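Local coordinates for fucolectin-related protein (Streptococcus pneumoniae, PDB 2WMF) that probably hydrolyses blood-group carbohydrate antigens of the host, as the catalytic module of a family 98 glycoside hydrolase, at residues N57-A62 against E106-L111; D243-W248 against F498-S503; I381-I386 against I395-S400; A468-N473 against L477-N482. All blocks are in the same frame, centred on the assembly; numbering follows the deposited sequence.

Contact 1: residues N57-A62 against E106-L111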
loop_
_atom_site.group_PDB
_atom_site.type_symbol
_atom_site.label_atom_id
_atom_site.label_comp_id
_atom_site.label_asym_id
_atom_site.label_seq_id
_atom_site.Cartn_x
_atom_site.Cartn_y
_atom_site.Cartn_z
ATOM N N ASN A 57 -5.342 23.068 0.416
ATOM C CA ASN A 57 -6.456 22.215 0.748
ATOM C C ASN A 57 -7.214 22.702 1.981
ATOM O O ASN A 57 -6.719 23.505 2.784
ATOM C CB ASN A 57 -5.916 20.780 0.948
ATOM C CG ASN A 57 -5.408 20.150 -0.350
ATOM O OD1 ASN A 57 -5.867 20.513 -1.429
ATOM N ND2 ASN A 57 -4.510 19.160 -0.245
ATOM N N THR A 58 -8.432 22.183 2.116
ATOM C CA THR A 58 -9.254 22.373 3.325
ATOM C C THR A 58 -9.749 21.018 3.860
ATOM O O THR A 58 -9.825 20.065 3.115
ATOM C CB THR A 58 -10.493 23.281 3.047
ATOM O OG1 THR A 58 -11.417 22.671 2.106
ATOM C CG2 THR A 58 -10.033 24.628 2.549
ATOM N N LEU A 59 -10.140 20.963 5.138
ATOM C CA LEU A 59 -10.734 19.748 5.696
ATOM C C LEU A 59 -12.039 19.391 4.993
ATOM O O LEU A 59 -12.268 18.215 4.632
ATOM C CB LEU A 59 -10.922 19.904 7.208
ATOM C CG LEU A 59 -11.385 18.672 7.965
ATOM C CD1 LEU A 59 -10.422 17.512 7.787
ATOM C CD2 LEU A 59 -11.511 19.047 9.452
ATOM N N LYS A 60 -12.932 20.390 4.809
ATOM C CA LYS A 60 -14.184 20.158 4.118
ATOM C C LYS A 60 -13.925 19.586 2.707
ATOM O O LYS A 60 -14.560 18.626 2.280
ATOM C CB LYS A 60 -14.997 21.466 4.055
ATOM C CG LYS A 60 -16.315 21.337 3.369
ATOM C CD LYS A 60 -17.193 22.571 3.721
ATOM C CE LYS A 60 -18.548 22.453 3.105
ATOM N NZ LYS A 60 -18.488 22.655 1.630
ATOM N N GLY A 61 -12.951 20.151 2.000
ATOM C CA GLY A 61 -12.624 19.679 0.657
ATOM C C GLY A 61 -12.059 18.263 0.629
ATOM O O GLY A 61 -12.337 17.499 -0.307
ATOM N N ALA A 62 -11.273 17.938 1.638
ATOM C CA ALA A 62 -10.696 16.592 1.759
ATOM C C ALA A 62 -11.818 15.560 1.873
ATOM O O ALA A 62 -11.780 14.505 1.241
ATOM C CB ALA A 62 -9.774 16.497 2.966
ATOM N N GLU A 106 -11.760 20.681 16.362
ATOM C CA GLU A 106 -13.002 21.462 16.382
ATOM C C GLU A 106 -13.700 21.474 15.016
ATOM O O GLU A 106 -14.911 21.248 14.907
ATOM C CB GLU A 106 -12.716 22.896 16.848
ATOM C CG GLU A 106 -12.479 23.006 18.352
ATOM C CD GLU A 106 -13.766 22.864 19.172
ATOM O OE1 GLU A 106 -14.763 23.508 18.810
ATOM O OE2 GLU A 106 -13.784 22.096 20.145
ATOM N N GLU A 107 -12.911 21.720 13.975
ATOM C CA GLU A 107 -13.450 21.773 12.627
ATOM C C GLU A 107 -13.971 20.390 12.215
ATOM O O GLU A 107 -15.079 20.274 11.680
ATOM C CB GLU A 107 -12.365 22.306 11.704
ATOM C CG GLU A 107 -12.796 22.696 10.382
ATOM C CD GLU A 107 -11.609 23.209 9.563
ATOM O OE1 GLU A 107 -10.590 23.660 10.157
ATOM O OE2 GLU A 107 -11.706 23.159 8.324
ATOM N N ALA A 108 -13.177 19.336 12.447
ATOM C CA ALA A 108 -13.617 17.972 12.110
ATOM C C ALA A 108 -14.888 17.573 12.867
ATOM O O ALA A 108 -15.801 16.902 12.305
ATOM C CB ALA A 108 -12.494 16.931 12.363
ATOM N N GLN A 109 -14.933 17.907 14.145
ATOM C CA GLN A 109 -16.118 17.543 14.959
ATOM C C GLN A 109 -17.358 18.245 14.413
ATOM O O GLN A 109 -18.404 17.613 14.287
ATOM C CB GLN A 109 -15.895 17.887 16.426
ATOM C CG GLN A 109 -16.961 17.343 17.344
ATOM C CD GLN A 109 -16.872 15.865 17.536
ATOM O OE1 GLN A 109 -15.795 15.313 17.819
ATOM N NE2 GLN A 109 -18.034 15.187 17.429
ATOM N N SER A 110 -17.229 19.520 14.047
ATOM C CA SER A 110 -18.379 20.265 13.501
ATOM C C SER A 110 -18.926 19.681 12.171
ATOM O O SER A 110 -20.132 19.773 11.884
ATOM C CB SER A 110 -18.021 21.734 13.348
ATOM O OG SER A 110 -17.207 21.943 12.206
ATOM N N LEU A 111 -18.032 19.056 11.388
ATOM C CA LEU A 111 -18.370 18.422 10.111
ATOM C C LEU A 111 -18.545 16.895 10.136
ATOM O O LEU A 111 -18.840 16.268 9.102
ATOM C CB LEU A 111 -17.299 18.796 9.071
ATOM C CG LEU A 111 -17.141 20.296 8.731
ATOM C CD1 LEU A 111 -15.922 20.558 7.818
ATOM C CD2 LEU A 111 -18.416 20.838 8.085
HETATM O O HOH W 1 -12.763 23.098 6.035
#

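Contact 2: residues D243-W248 against F498-S503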
loop_
_atom_site.group_PDB
_atom_site.type_symbol
_atom_site.label_atom_id
_atom_site.label_comp_id
_atom_site.label_asym_id
_atom_site.label_seq_id
_atom_site.Cartn_x
_atom_site.Cartn_y
_atom_site.Cartn_z
ATOM N N ASP A 243 4.668 5.333 -0.660
ATOM C CA ASP A 243 5.287 6.662 -0.763
ATOM C C ASP A 243 5.940 6.883 -2.123
ATOM O O ASP A 243 6.961 6.263 -2.426
ATOM C CB ASP A 243 6.295 6.886 0.372
ATOM C CG ASP A 243 6.874 8.291 0.390
ATOM O OD1 ASP A 243 6.408 9.142 -0.396
ATOM O OD2 ASP A 243 7.760 8.511 1.254
ATOM N N THR A 244 5.385 7.808 -2.891
ATOM C CA THR A 244 5.903 8.091 -4.260
ATOM C C THR A 244 7.235 8.880 -4.216
ATOM O O THR A 244 7.902 9.006 -5.241
ATOM C CB THR A 244 4.895 8.818 -5.130
ATOM O OG1 THR A 244 4.589 10.084 -4.556
ATOM C CG2 THR A 244 3.573 7.960 -5.309
ATOM N N TRP A 245 7.623 9.361 -3.025
ATOM C CA TRP A 245 8.988 9.886 -2.833
ATOM C C TRP A 245 10.039 8.812 -3.154
ATOM O O TRP A 245 11.204 9.143 -3.418
ATOM C CB TRP A 245 9.211 10.414 -1.405
ATOM C CG TRP A 245 8.758 11.812 -1.122
ATOM C CD1 TRP A 245 7.632 12.207 -0.458
ATOM C CD2 TRP A 245 9.476 13.013 -1.433
ATOM N NE1 TRP A 245 7.589 13.569 -0.360
ATOM C CE2 TRP A 245 8.723 14.098 -0.917
ATOM C CE3 TRP A 245 10.679 13.278 -2.072
ATOM C CZ2 TRP A 245 9.116 15.440 -1.074
ATOM C CZ3 TRP A 245 11.090 14.618 -2.208
ATOM C CH2 TRP A 245 10.289 15.674 -1.720
ATOM N N LYS A 246 9.662 7.526 -3.130
ATOM C CA LYS A 246 10.629 6.476 -3.577
ATOM C C LYS A 246 11.189 6.808 -4.982
ATOM O O LYS A 246 12.372 6.480 -5.293
ATOM C CB LYS A 246 10.032 5.073 -3.530
ATOM C CG LYS A 246 9.040 4.707 -4.652
ATOM C CD LYS A 246 8.665 3.233 -4.637
ATOM C CE LYS A 246 7.994 2.789 -3.357
ATOM N NZ LYS A 246 6.717 3.491 -3.031
ATOM N N TRP A 247 10.338 7.391 -5.822
ATOM C CA TRP A 247 10.710 7.674 -7.205
ATOM C C TRP A 247 11.898 8.678 -7.216
ATOM O O TRP A 247 12.887 8.517 -7.965
ATOM C CB TRP A 247 9.500 8.171 -8.017
ATOM C CG TRP A 247 9.567 7.934 -9.494
ATOM C CD1 TRP A 247 9.836 8.855 -10.437
ATOM C CD2 TRP A 247 9.306 6.710 -10.192
ATOM N NE1 TRP A 247 9.766 8.304 -11.709
ATOM C CE2 TRP A 247 9.479 6.965 -11.575
ATOM C CE3 TRP A 247 8.924 5.420 -9.787
ATOM C CZ2 TRP A 247 9.248 5.982 -12.548
ATOM C CZ3 TRP A 247 8.724 4.452 -10.758
ATOM C CH2 TRP A 247 8.899 4.726 -12.106
ATOM N N TRP A 248 11.805 9.678 -6.348
ATOM C CA TRP A 248 12.885 10.687 -6.109
ATOM C C TRP A 248 14.115 10.028 -5.495
ATOM O O TRP A 248 15.243 10.283 -5.921
ATOM C CB TRP A 248 12.351 11.776 -5.187
ATOM C CG TRP A 248 13.329 12.877 -4.891
ATOM C CD1 TRP A 248 13.554 14.011 -5.632
ATOM C CD2 TRP A 248 14.192 12.942 -3.768
ATOM N NE1 TRP A 248 14.527 14.775 -5.020
ATOM C CE2 TRP A 248 14.921 14.142 -3.870
ATOM C CE3 TRP A 248 14.415 12.108 -2.664
ATOM C CZ2 TRP A 248 15.860 14.525 -2.932
ATOM C CZ3 TRP A 248 15.354 12.506 -1.716
ATOM C CH2 TRP A 248 16.077 13.704 -1.871
ATOM N N PHE A 498 12.435 23.276 -9.024
ATOM C CA PHE A 498 11.550 22.407 -8.225
ATOM C C PHE A 498 12.363 21.481 -7.314
ATOM O O PHE A 498 11.879 20.428 -6.901
ATOM C CB PHE A 498 10.616 21.580 -9.125
ATOM C CG PHE A 498 9.737 22.415 -9.979
ATOM C CD1 PHE A 498 8.668 23.101 -9.416
ATOM C CD2 PHE A 498 10.050 22.648 -11.323
ATOM C CE1 PHE A 498 7.866 23.926 -10.197
ATOM C CE2 PHE A 498 9.218 23.464 -12.121
ATOM C CZ PHE A 498 8.159 24.105 -11.554
ATOM N N ASP A 499 13.585 21.878 -6.956
ATOM C CA ASP A 499 14.422 21.035 -6.094
ATOM C C ASP A 499 13.733 20.741 -4.756
ATOM O O ASP A 499 12.979 21.583 -4.230
ATOM C CB ASP A 499 15.748 21.710 -5.841
ATOM C CG ASP A 499 16.669 21.682 -7.060
ATOM O OD1 ASP A 499 17.805 22.204 -6.871
ATOM O OD2 ASP A 499 16.285 21.164 -8.155
ATOM N N ALA A 500 13.974 19.536 -4.242
ATOM C CA ALA A 500 13.407 19.077 -2.966
ATOM C C ALA A 500 13.852 19.950 -1.792
ATOM O O ALA A 500 13.179 19.989 -0.758
ATOM C CB ALA A 500 13.764 17.597 -2.719
ATOM N N SER A 501 14.920 20.739 -1.976
ATOM C CA SER A 501 15.274 21.733 -0.957
ATOM C C SER A 501 14.164 22.806 -0.791
ATOM O O SER A 501 14.169 23.550 0.200
ATOM C CB SER A 501 16.609 22.396 -1.253
ATOM O OG SER A 501 16.492 23.178 -2.399
ATOM N N LYS A 502 13.227 22.870 -1.750
ATOM C CA LYS A 502 12.103 23.793 -1.665
ATOM C C LYS A 502 10.803 23.119 -1.201
ATOM O O LYS A 502 9.716 23.712 -1.334
ATOM C CB LYS A 502 11.872 24.467 -3.015
ATOM C CG LYS A 502 13.091 25.159 -3.611
ATOM C CD LYS A 502 13.663 26.184 -2.693
ATOM C CE LYS A 502 14.809 26.957 -3.377
ATOM N NZ LYS A 502 15.496 27.742 -2.292
ATOM N N SER A 503 10.912 21.893 -0.680
ATOM C CA SER A 503 9.787 21.272 0.038
ATOM C C SER A 503 9.299 22.255 1.117
ATOM O O SER A 503 10.117 22.906 1.791
ATOM C CB SER A 503 10.193 19.974 0.749
ATOM O OG SER A 503 10.569 18.953 -0.131
HETATM O O HOH W 2 15.864 17.515 -5.727
#

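Contact 3: residues I381-I386 against I395-S400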
loop_
_atom_site.group_PDB
_atom_site.type_symbol
_atom_site.label_atom_id
_atom_site.label_comp_id
_atom_site.label_asym_id
_atom_site.label_seq_id
_atom_site.Cartn_x
_atom_site.Cartn_y
_atom_site.Cartn_z
ATOM N N ILE A 381 8.610 -14.462 19.610
ATOM C CA ILE A 381 7.628 -15.550 19.500
ATOM C C ILE A 381 8.362 -16.895 19.655
ATOM O O ILE A 381 9.261 -17.220 18.879
ATOM C CB ILE A 381 6.871 -15.515 18.137
ATOM C CG1 ILE A 381 6.220 -14.138 17.890
ATOM C CG2 ILE A 381 5.817 -16.645 18.088
ATOM C CD1 ILE A 381 5.179 -13.683 18.948
ATOM N N ASP A 382 7.993 -17.690 20.650
ATOM C CA ASP A 382 8.592 -19.021 20.814
ATOM C C ASP A 382 8.276 -19.992 19.690
ATOM O O ASP A 382 7.228 -19.922 19.050
ATOM C CB ASP A 382 8.145 -19.674 22.136
ATOM C CG ASP A 382 8.530 -18.884 23.364
ATOM O OD1 ASP A 382 9.296 -17.879 23.282
ATOM O OD2 ASP A 382 8.009 -19.262 24.439
ATOM N N LYS A 383 9.177 -20.941 19.460
ATOM C CA LYS A 383 8.969 -21.909 18.402
ATOM C C LYS A 383 7.694 -22.723 18.625
ATOM O O LYS A 383 6.967 -23.011 17.675
ATOM C CB LYS A 383 10.177 -22.819 18.246
ATOM C CG LYS A 383 10.315 -23.415 16.820
ATOM C CD LYS A 383 11.659 -24.132 16.635
ATOM C CE LYS A 383 11.840 -24.734 15.225
ATOM N NZ LYS A 383 13.307 -25.132 14.991
ATOM N N GLU A 384 7.409 -23.058 19.886
ATOM C CA GLU A 384 6.187 -23.790 20.231
ATOM C C GLU A 384 4.945 -23.027 19.798
ATOM O O GLU A 384 3.957 -23.620 19.325
ATOM C CB GLU A 384 6.101 -24.025 21.741
ATOM C CG GLU A 384 6.337 -25.446 22.170
ATOM C CD GLU A 384 7.812 -25.884 22.270
ATOM O OE1 GLU A 384 8.043 -27.132 22.227
ATOM O OE2 GLU A 384 8.732 -25.033 22.428
ATOM N N LYS A 385 4.990 -21.705 19.960
ATOM C CA LYS A 385 3.891 -20.836 19.525
ATOM C C LYS A 385 3.716 -20.850 17.994
ATOM O O LYS A 385 2.593 -20.899 17.467
ATOM C CB LYS A 385 4.100 -19.411 20.026
ATOM C CG LYS A 385 2.905 -18.479 19.811
ATOM C CD LYS A 385 1.603 -19.061 20.395
ATOM C CE LYS A 385 0.441 -18.104 20.305
ATOM N NZ LYS A 385 -0.858 -18.928 20.394
ATOM N N ILE A 386 4.835 -20.851 17.277
ATOM C CA ILE A 386 4.776 -20.945 15.811
ATOM C C ILE A 386 4.087 -22.231 15.369
ATOM O O ILE A 386 3.239 -22.232 14.463
ATOM C CB ILE A 386 6.182 -20.820 15.177
ATOM C CG1 ILE A 386 6.798 -19.473 15.551
ATOM C CG2 ILE A 386 6.104 -21.007 13.642
ATOM C CD1 ILE A 386 8.272 -19.291 15.075
ATOM N N ILE A 395 9.168 -24.725 9.651
ATOM C CA ILE A 395 9.822 -23.577 10.282
ATOM C C ILE A 395 11.303 -23.515 9.822
ATOM O O ILE A 395 12.137 -24.363 10.171
ATOM C CB ILE A 395 9.702 -23.610 11.821
ATOM C CG1 ILE A 395 8.240 -23.764 12.253
ATOM C CG2 ILE A 395 10.355 -22.347 12.471
ATOM C CD1 ILE A 395 8.087 -23.946 13.736
ATOM N N LEU A 396 11.612 -22.537 8.988
ATOM C CA LEU A 396 13.010 -22.305 8.539
ATOM C C LEU A 396 13.672 -21.351 9.513
ATOM O O LEU A 396 13.024 -20.453 10.026
ATOM C CB LEU A 396 13.062 -21.713 7.121
ATOM C CG LEU A 396 12.692 -22.686 6.001
ATOM C CD1 LEU A 396 12.528 -21.950 4.679
ATOM C CD2 LEU A 396 13.729 -23.812 5.906
ATOM N N THR A 397 14.946 -21.571 9.786
ATOM C CA THR A 397 15.750 -20.621 10.543
ATOM C C THR A 397 17.056 -20.407 9.764
ATOM O O THR A 397 17.299 -21.059 8.734
ATOM C CB THR A 397 16.086 -21.144 11.953
ATOM O OG1 THR A 397 17.060 -22.194 11.867
ATOM C CG2 THR A 397 14.840 -21.614 12.723
ATOM N N LYS A 398 17.875 -19.464 10.214
ATOM C CA LYS A 398 19.086 -19.145 9.506
ATOM C C LYS A 398 20.023 -20.344 9.474
ATOM O O LYS A 398 20.799 -20.456 8.545
ATOM C CB LYS A 398 19.803 -17.976 10.151
ATOM C CG LYS A 398 21.030 -17.462 9.316
ATOM C CD LYS A 398 21.588 -16.163 9.853
ATOM C CE LYS A 398 22.942 -15.888 9.228
ATOM N NZ LYS A 398 23.409 -14.608 9.657
ATOM N N ASN A 399 19.887 -21.241 10.439
ATOM C CA ASN A 399 20.706 -22.463 10.546
ATOM C C ASN A 399 20.078 -23.717 9.917
ATOM O O ASN A 399 20.622 -24.833 10.004
ATOM C CB ASN A 399 20.989 -22.707 12.024
ATOM C CG ASN A 399 21.969 -21.673 12.609
ATOM O OD1 ASN A 399 22.657 -20.943 11.871
ATOM N ND2 ASN A 399 22.023 -21.602 13.936
ATOM N N SER A 400 18.978 -23.530 9.219
ATOM C CA SER A 400 18.351 -24.640 8.510
ATOM C C SER A 400 19.250 -25.192 7.405
ATOM O O SER A 400 19.645 -24.456 6.503
ATOM C CB SER A 400 17.005 -24.225 7.909
ATOM O OG SER A 400 16.036 -24.117 8.937
HETATM O O HOH W 3 13.371 -25.467 12.263
#

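Contact 4: residues A468-N473 against L477-N482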
loop_
_atom_site.group_PDB
_atom_site.type_symbol
_atom_site.label_atom_id
_atom_site.label_comp_id
_atom_site.label_asym_id
_atom_site.label_seq_id
_atom_site.Cartn_x
_atom_site.Cartn_y
_atom_site.Cartn_z
ATOM N N ALA A 468 -4.030 -6.902 -13.260
ATOM C CA ALA A 468 -5.260 -7.633 -13.572
ATOM C C ALA A 468 -5.669 -8.469 -12.387
ATOM O O ALA A 468 -4.804 -8.945 -11.608
ATOM C CB ALA A 468 -5.077 -8.513 -14.830
ATOM N N VAL A 469 -6.992 -8.664 -12.259
ATOM C CA VAL A 469 -7.534 -9.600 -11.299
ATOM C C VAL A 469 -8.533 -10.454 -12.047
ATOM O O VAL A 469 -9.439 -9.927 -12.715
ATOM C CB VAL A 469 -8.236 -8.922 -10.093
ATOM C CG1 VAL A 469 -8.634 -9.998 -9.021
ATOM C CG2 VAL A 469 -7.363 -7.835 -9.457
ATOM N N VAL A 470 -8.380 -11.757 -11.918
ATOM C CA VAL A 470 -9.318 -12.682 -12.569
ATOM C C VAL A 470 -9.966 -13.553 -11.492
ATOM O O VAL A 470 -9.275 -14.325 -10.805
ATOM C CB VAL A 470 -8.605 -13.602 -13.634
ATOM C CG1 VAL A 470 -9.600 -14.639 -14.240
ATOM C CG2 VAL A 470 -7.871 -12.782 -14.717
ATOM N N LYS A 471 -11.276 -13.408 -11.332
ATOM C CA LYS A 471 -12.029 -14.218 -10.380
ATOM C C LYS A 471 -12.827 -15.314 -11.099
ATOM O O LYS A 471 -13.573 -15.032 -12.060
ATOM C CB LYS A 471 -12.994 -13.335 -9.581
ATOM C CG LYS A 471 -13.778 -14.111 -8.523
ATOM C CD LYS A 471 -14.676 -13.227 -7.636
ATOM C CE LYS A 471 -14.059 -13.055 -6.265
ATOM N NZ LYS A 471 -14.931 -12.162 -5.361
ATOM N N GLU A 472 -12.673 -16.547 -10.619
ATOM C CA GLU A 472 -13.434 -17.677 -11.147
ATOM C C GLU A 472 -14.661 -17.912 -10.282
ATOM O O GLU A 472 -14.558 -18.405 -9.157
ATOM C CB GLU A 472 -12.572 -18.927 -11.189
ATOM C CG GLU A 472 -11.286 -18.757 -12.010
ATOM C CD GLU A 472 -10.604 -20.106 -12.277
ATOM O OE1 GLU A 472 -11.175 -20.874 -13.076
ATOM O OE2 GLU A 472 -9.520 -20.409 -11.710
ATOM N N ASN A 473 -15.829 -17.536 -10.808
ATOM C CA ASN A 473 -17.102 -17.920 -10.215
ATOM C C ASN A 473 -17.451 -19.279 -10.781
ATOM O O ASN A 473 -16.761 -19.776 -11.678
ATOM C CB ASN A 473 -18.170 -16.880 -10.504
ATOM C CG ASN A 473 -17.865 -15.546 -9.827
ATOM O OD1 ASN A 473 -17.826 -14.474 -10.491
ATOM N ND2 ASN A 473 -17.685 -15.588 -8.509
ATOM N N LEU A 477 -16.362 -15.933 -15.465
ATOM C CA LEU A 477 -15.122 -15.281 -15.054
ATOM C C LEU A 477 -15.353 -13.773 -14.955
ATOM O O LEU A 477 -15.956 -13.176 -15.877
ATOM C CB LEU A 477 -14.039 -15.566 -16.086
ATOM C CG LEU A 477 -13.599 -17.002 -16.331
ATOM C CD1 LEU A 477 -12.551 -16.962 -17.462
ATOM C CD2 LEU A 477 -13.142 -17.712 -15.074
ATOM N N HIS A 478 -14.859 -13.147 -13.876
ATOM C CA HIS A 478 -14.865 -11.696 -13.834
ATOM C C HIS A 478 -13.460 -11.217 -13.940
ATOM O O HIS A 478 -12.604 -11.686 -13.188
ATOM C CB HIS A 478 -15.514 -11.095 -12.595
ATOM C CG HIS A 478 -15.499 -9.600 -12.645
ATOM N ND1 HIS A 478 -16.486 -8.853 -13.258
ATOM C CD2 HIS A 478 -14.507 -8.725 -12.341
ATOM C CE1 HIS A 478 -16.145 -7.569 -13.235
ATOM N NE2 HIS A 478 -14.953 -7.461 -12.670
ATOM N N ILE A 479 -13.214 -10.296 -14.874
ATOM C CA ILE A 479 -11.847 -9.853 -15.155
ATOM C C ILE A 479 -11.779 -8.331 -14.979
ATOM O O ILE A 479 -12.594 -7.591 -15.556
ATOM C CB ILE A 479 -11.392 -10.277 -16.590
ATOM C CG1 ILE A 479 -11.357 -11.846 -16.699
ATOM C CG2 ILE A 479 -10.007 -9.697 -16.918
ATOM C CD1 ILE A 479 -11.863 -12.388 -17.941
ATOM N N LEU A 480 -10.817 -7.893 -14.182
ATOM C CA LEU A 480 -10.489 -6.492 -13.991
ATOM C C LEU A 480 -9.075 -6.235 -14.571
ATOM O O LEU A 480 -8.131 -6.980 -14.270
ATOM C CB LEU A 480 -10.503 -6.133 -12.484
ATOM C CG LEU A 480 -10.017 -4.764 -12.047
ATOM C CD1 LEU A 480 -10.940 -3.690 -12.648
ATOM C CD2 LEU A 480 -9.985 -4.645 -10.536
ATOM N N LEU A 481 -8.989 -5.234 -15.460
ATOM C CA LEU A 481 -7.714 -4.745 -16.007
ATOM C C LEU A 481 -7.572 -3.294 -15.619
ATOM O O LEU A 481 -8.544 -2.501 -15.692
ATOM C CB LEU A 481 -7.681 -4.858 -17.535
ATOM C CG LEU A 481 -8.021 -6.186 -18.220
ATOM C CD1 LEU A 481 -8.039 -6.023 -19.805
ATOM C CD2 LEU A 481 -7.117 -7.331 -17.716
ATOM N N ASN A 482 -6.359 -2.897 -15.235
ATOM C CA ASN A 482 -6.154 -1.467 -15.108
ATOM C C ASN A 482 -4.698 -1.138 -15.418
ATOM O O ASN A 482 -3.775 -1.725 -14.823
ATOM C CB ASN A 482 -6.567 -0.971 -13.705
ATOM C CG ASN A 482 -6.798 0.538 -13.650
ATOM O OD1 ASN A 482 -6.000 1.302 -14.212
ATOM N ND2 ASN A 482 -7.844 0.995 -12.919
#

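Contact 1: residues N57-A62 against E106-L111
Leu59 lays its CD2 methyl against the turn of helix backbone at Ala108, 3.4 Å from Ala108 N and 3.7 Å from Ala108 CB. With CG anti to the backbone N (chi1 -173°), the leucine reaches straight across from the first turn of its helix, and the small alanine lets the methyl come down onto the backbone. Glu107 passes alongside: its CG lies 4.0 Å from Leu59 CD2, and its extended chain carries OE2 to within 3.5 Å of Leu59 CB. That carboxylate oxygen accepts from a water which in turn accepts from Lys60 N, so an N-H at the start of helix 59-64 is joined to an acid of the other helix. Both helices belong to the outer layer of a parallel eight-stranded (beta/alpha)8 barrel, and Leu59 also touches Leu44 and Ile76 of two barrel strands. Thr58 is the N-cap, its OG1 accepting from Gly61 N at 3.0 Å, while Asp303 is a further partner of the hydroxyl. Toward solvent the packing thins to Leu111 CD1 against Lys60 CB, 4.0 Å apart. Lys60 contributes the aliphatic root of its chain here and sends its ammonium away to a salt bridge with Glu64.

Contact 2: residues D243-W248 against F498-S503
Trp245 reaches Ser503 and Ala500 with the far end of its indole. Its CB leaves the helix without facing the loop 498-503, and chi1 of -84° swings CG to the side away from the carbonyl carbon. From there the bicyclic ring spans the distance: CZ3 lies 4.0 Å from Ala500 CB, and CH2, at the tip, meets Ser503 OG at 3.7 Å. Both partners sit at the ring edge, near its plane. On the way out, CZ3 also rests over one face of the Trp248 ring, offset toward its rim. Trp248 has a different chi1, with CG anti to the backbone N, and brings CZ2 within 3.7 Å of the same Ala500 CB, so a single methyl touches both indoles, and the short alanine lets the turn approach them. The polar edge of Trp248 is served by a water that accepts from both its NE1 and Ala500 N, each at 3.1 Å. Ser503 OG donates to Ala500 O in the carbonyl plane, on a lone pair, which fixes the hydroxyl beside the tryptophan. At the other end, Asp243 OD1 accepts from Trp245 N, which lies above the carboxylate plane, and Arg262 makes a cation-pi contact with Trp248. This is aromatic surface packing between the short helix that follows barrel strand 237-243 of a (beta/alpha)8 fold and a 3-10 turn in the C-terminal region.

Contact 3: residues I381-I386 against I395-S400
Ile386 and Ile395 meet where helix 383-389 packs on the edge strand 394-396 of a small three-stranded parallel sheet, whose middle strand is 337-340. The helix is the connection from strand 376-377 to strand 394-396, a beta-alpha-beta unit with the middle strand between the two. The tight part is apolar. Ile395 CD1 presses on Ile386 CG2 at 3.5 Å, the two side chains crossing at a slant, and CG1 of Ile395 follows at 3.8 Å from the same methyl. In Ile386, CG2 stands anti to the backbone N while CG1 stands anti to the carbonyl carbon (chi1 -60°), which turns the branch methyl to the strand. Trp340 of the middle strand touches both isoleucines; branched, rigid side chains suit such a layer between helix and sheet. The outer side is looser and belongs to Lys383, an exposed residue whose methylenes substitute for an apolar side chain: CG lies 3.8 Å from Ile395 CD1 and CE 3.9 Å from Ile395 CG2. Its fully extended chain then runs past Ile395 toward Thr397, whose hydroxyl is hydrogen-bonded to Glu343. Thr397 to Ser400 form a type I turn, with Thr397 N donating almost straight to Ser400 OG. At the lysine tip a single water links helix to strand, accepting from Lys383 NZ at 2.7 Å and donating to Ile395 O at 2.7 Å.

Contact 4: residues A468-N473 against L477-N482
Val469 and Leu480 exchange two backbone hydrogen bonds, and Lys471 and His478 do the same, all four at 2.9 Å. The straightest runs from Leu480 N to Val469 O, at 174°. These pairs alternate with non-hydrogen-bonded ones, Ala468 with Leu481, Val470 with Ile479 and Glu472 with Leu477, where CA-H...O contacts add to the ladder, as from Ile479 CA to Val469 O at 3.4 Å. The strands run antiparallel, at 177°, forming a beta hairpin in the middle of a six-stranded sheet, with 430-434 on one flank and 576-580 on the other. Side chains alternate between its faces. On one, Val470 and Ile479 lie side by side with Val470 CG1 4.1 Å from Ile479 CG1, and Ala468 leaves room for Leu481 CD2 at 3.7 Å; Leu533 and Thr531 of strand 529-536 also meet this face. Val469 and Leu480 pack on the other, along with Lys471, which bends away to Asn323. Leu477 CD2 lies along the methylenes of Glu472, whose carboxylate is buried but bound by Arg426, Thr452 and Tyr451 N. Apolar residues thus line most of the Val470 face, while Lys471 and His478 on the other are partly exposed, and the buried acid probably stays charged beside its arginine.

In the fold
From the N terminus, contact 1 comes first, closing a short loop that includes barrel strand 74-79 and ties two outer helices of the (beta/alpha)8 barrel. The chain then completes most of the barrel before 243-248 opens contact 2, which closes only at 498-503, some 250 residues later, and so joins the barrel to the C-terminal region. Contacts 3 and 4 are both nested inside that long loop, one after the other: contact 3 packs a helix on the small parallel sheet, contact 4 is a hairpin in an antiparallel sheet. No two of the four touch. Contacts 1 and 3, with centres about 48 Å apart, lie on opposite sides of the chain's centre.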